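Local coordinates for peptidase M16 C-terminal domain-containing protein (Enterococcus faecalis, PDB 3D3Y) that is of unknown function but belongs to the M16 peptidase family and probably binds a metal ion, at residues Val29-Leu35 / Asn84-Ile90. Residues are numbered along the deposited sequence; the frame is centred on the assembly and turned at random.
Sequences VRFNTRL and NQHWFNI
V29, F31 and T33 pair with I90, F88 and H86 as antiparallel hydrogen-bonded pairs, each closed by two backbone N-H...O bonds; the shortest, V29 N to I90 O and I90 N to V29 O, both span 2.8 Å. Beyond the last pair L35 N still reaches N84 O at 2.8 Å. These are neighbouring inner strands, 24-34 and 85-95, of a mixed six-stranded sheet.

Polar groups and a flat stack dominate the face bearing R30, N32, W87 and N89. The R30 guanidinium lies nearly flat against the indole, planes 18° apart, with W87 CE3 over its centre; the bend at chi3 (-70°) turns it there. At its edge NE faces N89 OD1 in a bond modelled at 2.5 Å, doubtfully short and out of the carbonyl plane. Q85 OE1 accepts twice: W87 NE1 uses a lone pair in the carbonyl plane at 3.0 Å, whereas N32 ND2, also at 3.0 Å, comes from above that plane; Q85 NE2 bonds A231 O. Y376 bonds the same N32 ND2, meets W87 edge-to-face and makes a cation-pi contact with R30, while E373 forms a salt bridge with R30.

On the other face the contacts are chiefly apolar. F88 turns its edge toward the F31 ring, planes at 87°, in an offset T-shaped pair; I90 CD1 touches F31 CE2 at 3.9 Å, and L35 CD1 meets the edge of the H86 imidazole, whose nitrogens bond R43 and S173.

The two faces thus differ in character: an aromatic and aliphatic cluster of V29, F31, F88 and I90, with H86 bonded to R43 of helix 40-52, and a buried polar side where E373 probably offsets the arginine's charge.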
loop_
_atom_site.group_PDB
_atom_site.type_symbol
_atom_site.label_atom_id
_atom_site.label_comp_id
_atom_site.label_asym_id
_atom_site.label_seq_id
_atom_site.Cartn_x
_atom_site.Cartn_y
_atom_site.Cartn_z
ATOM N N VAL A 29 -2.038 -14.361 -5.633
ATOM C CA VAL A 29 -2.195 -14.029 -7.036
ATOM C C VAL A 29 -2.314 -12.504 -7.137
ATOM O O VAL A 29 -3.276 -11.903 -6.587
ATOM C CB VAL A 29 -3.417 -14.694 -7.645
ATOM C CG1 VAL A 29 -3.439 -14.469 -9.174
ATOM C CG2 VAL A 29 -3.426 -16.201 -7.307
ATOM N N ARG A 30 -1.330 -11.881 -7.792
ATOM C CA ARG A 30 -1.306 -10.420 -7.853
ATOM C C ARG A 30 -1.473 -9.908 -9.289
ATOM O O ARG A 30 -0.638 -10.200 -10.177
ATOM C CB ARG A 30 -0.067 -9.846 -7.148
ATOM C CG ARG A 30 0.020 -8.302 -7.213
ATOM C CD ARG A 30 0.985 -7.695 -6.163
ATOM N NE ARG A 30 0.474 -7.814 -4.799
ATOM C CZ ARG A 30 1.237 -7.821 -3.703
ATOM N NH1 ARG A 30 2.572 -7.718 -3.786
ATOM N NH2 ARG A 30 0.654 -7.914 -2.508
ATOM N N PHE A 31 -2.592 -9.226 -9.528
ATOM C CA PHE A 31 -2.841 -8.557 -10.819
ATOM C C PHE A 31 -2.301 -7.125 -10.762
ATOM O O PHE A 31 -2.602 -6.366 -9.851
ATOM C CB PHE A 31 -4.330 -8.511 -11.160
ATOM C CG PHE A 31 -4.972 -9.868 -11.340
ATOM C CD1 PHE A 31 -5.366 -10.297 -12.615
ATOM C CD2 PHE A 31 -5.192 -10.701 -10.242
ATOM C CE1 PHE A 31 -5.957 -11.545 -12.798
ATOM C CE2 PHE A 31 -5.804 -11.930 -10.407
ATOM C CZ PHE A 31 -6.184 -12.346 -11.709
ATOM N N ASN A 32 -1.479 -6.761 -11.731
ATOM C CA ASN A 32 -0.743 -5.506 -11.676
ATOM C C ASN A 32 -1.160 -4.673 -12.875
ATOM O O ASN A 32 -1.172 -5.185 -14.002
ATOM C CB ASN A 32 0.760 -5.824 -11.701
ATOM C CG ASN A 32 1.652 -4.612 -11.379
ATOM O OD1 ASN A 32 1.622 -3.572 -12.068
ATOM N ND2 ASN A 32 2.463 -4.758 -10.339
ATOM N N THR A 33 -1.508 -3.406 -12.636
ATOM C CA THR A 33 -1.887 -2.474 -13.712
ATOM C C THR A 33 -1.358 -1.073 -13.398
ATOM O O THR A 33 -1.017 -0.780 -12.249
ATOM C CB THR A 33 -3.428 -2.433 -13.922
ATOM O OG1 THR A 33 -3.718 -1.882 -15.216
ATOM C CG2 THR A 33 -4.118 -1.585 -12.828
ATOM N N ARG A 34 -1.284 -0.214 -14.405
ATOM C CA ARG A 34 -0.990 1.213 -14.166
ATOM C C ARG A 34 -2.066 1.855 -13.269
ATOM O O ARG A 34 -3.262 1.610 -13.448
ATOM C CB ARG A 34 -0.872 1.965 -15.511
ATOM C CG ARG A 34 -0.436 3.435 -15.411
ATOM C CD ARG A 34 -0.480 4.155 -16.802
ATOM N NE ARG A 34 -1.870 4.456 -17.166
ATOM C CZ ARG A 34 -2.594 5.449 -16.636
ATOM N NH1 ARG A 34 -2.063 6.268 -15.735
ATOM N NH2 ARG A 34 -3.854 5.638 -17.015
ATOM N N LEU A 35 -1.649 2.670 -12.305
ATOM C CA LEU A 35 -2.620 3.403 -11.471
ATOM C C LEU A 35 -3.428 4.291 -12.404
ATOM O O LEU A 35 -2.852 4.989 -13.227
ATOM C CB LEU A 35 -1.905 4.242 -10.434
ATOM C CG LEU A 35 -2.789 4.948 -9.425
ATOM C CD1 LEU A 35 -3.283 3.937 -8.409
ATOM C CD2 LEU A 35 -1.999 6.064 -8.771
ATOM N N ASN A 84 3.372 4.158 -9.220
ATOM C CA ASN A 84 2.443 4.297 -10.324
ATOM C C ASN A 84 1.641 3.028 -10.672
ATOM O O ASN A 84 1.042 2.948 -11.745
ATOM C CB ASN A 84 3.174 4.793 -11.565
ATOM C CG ASN A 84 2.291 5.655 -12.425
ATOM O OD1 ASN A 84 1.613 6.578 -11.914
ATOM N ND2 ASN A 84 2.259 5.368 -13.717
ATOM N N GLN A 85 1.620 2.050 -9.763
ATOM C CA GLN A 85 0.915 0.762 -9.981
ATOM C C GLN A 85 -0.245 0.617 -9.010
ATOM O O GLN A 85 -0.250 1.205 -7.921
ATOM C CB GLN A 85 1.883 -0.415 -9.798
ATOM C CG GLN A 85 2.932 -0.509 -10.888
ATOM C CD GLN A 85 4.014 -1.534 -10.599
ATOM O OE1 GLN A 85 3.937 -2.290 -9.629
ATOM N NE2 GLN A 85 5.041 -1.566 -11.458
ATOM N N HIS A 86 -1.252 -0.140 -9.423
ATOM C CA HIS A 86 -2.354 -0.472 -8.537
ATOM C C HIS A 86 -2.432 -2.007 -8.583
ATOM O O HIS A 86 -2.383 -2.631 -9.677
ATOM C CB HIS A 86 -3.673 0.206 -8.998
ATOM C CG HIS A 86 -4.777 0.127 -7.983
ATOM N ND1 HIS A 86 -5.692 -0.903 -7.955
ATOM C CD2 HIS A 86 -5.089 0.936 -6.942
ATOM C CE1 HIS A 86 -6.530 -0.721 -6.943
ATOM N NE2 HIS A 86 -6.183 0.391 -6.311
ATOM N N TRP A 87 -2.478 -2.608 -7.398
ATOM C CA TRP A 87 -2.356 -4.049 -7.253
ATOM C C TRP A 87 -3.699 -4.620 -6.768
ATOM O O TRP A 87 -4.307 -4.086 -5.854
ATOM C CB TRP A 87 -1.269 -4.370 -6.196
ATOM C CG TRP A 87 0.170 -3.896 -6.482
ATOM C CD1 TRP A 87 0.685 -3.397 -7.663
ATOM C CD2 TRP A 87 1.268 -3.981 -5.571
ATOM N NE1 TRP A 87 2.051 -3.127 -7.508
ATOM C CE2 TRP A 87 2.422 -3.485 -6.236
ATOM C CE3 TRP A 87 1.390 -4.440 -4.238
ATOM C CZ2 TRP A 87 3.682 -3.431 -5.615
ATOM C CZ3 TRP A 87 2.661 -4.377 -3.609
ATOM C CH2 TRP A 87 3.783 -3.869 -4.305
ATOM N N PHE A 88 -4.116 -5.746 -7.348
ATOM C CA PHE A 88 -5.338 -6.463 -6.961
ATOM C C PHE A 88 -4.827 -7.816 -6.479
ATOM O O PHE A 88 -4.190 -8.549 -7.234
ATOM C CB PHE A 88 -6.246 -6.583 -8.167
ATOM C CG PHE A 88 -7.544 -7.312 -7.930
ATOM C CD1 PHE A 88 -8.742 -6.593 -7.849
ATOM C CD2 PHE A 88 -7.591 -8.721 -7.877
ATOM C CE1 PHE A 88 -9.964 -7.260 -7.711
ATOM C CE2 PHE A 88 -8.810 -9.412 -7.715
ATOM C CZ PHE A 88 -10.010 -8.668 -7.619
ATOM N N ASN A 89 -5.082 -8.117 -5.208
ATOM C CA ASN A 89 -4.339 -9.160 -4.488
ATOM C C ASN A 89 -5.241 -10.250 -3.938
ATOM O O ASN A 89 -6.050 -9.987 -3.050
ATOM C CB ASN A 89 -3.640 -8.514 -3.279
ATOM C CG ASN A 89 -2.841 -7.270 -3.643
ATOM O OD1 ASN A 89 -1.986 -7.324 -4.511
ATOM N ND2 ASN A 89 -3.111 -6.150 -2.960
ATOM N N ILE A 90 -5.085 -11.473 -4.429
ATOM C CA ILE A 90 -5.886 -12.591 -3.914
ATOM C C ILE A 90 -4.935 -13.433 -3.099
ATOM O O ILE A 90 -3.896 -13.884 -3.599
ATOM C CB ILE A 90 -6.467 -13.441 -5.055
ATOM C CG1 ILE A 90 -7.382 -12.583 -5.949
ATOM C CG2 ILE A 90 -7.216 -14.676 -4.515
ATOM C CD1 ILE A 90 -7.755 -13.306 -7.271
#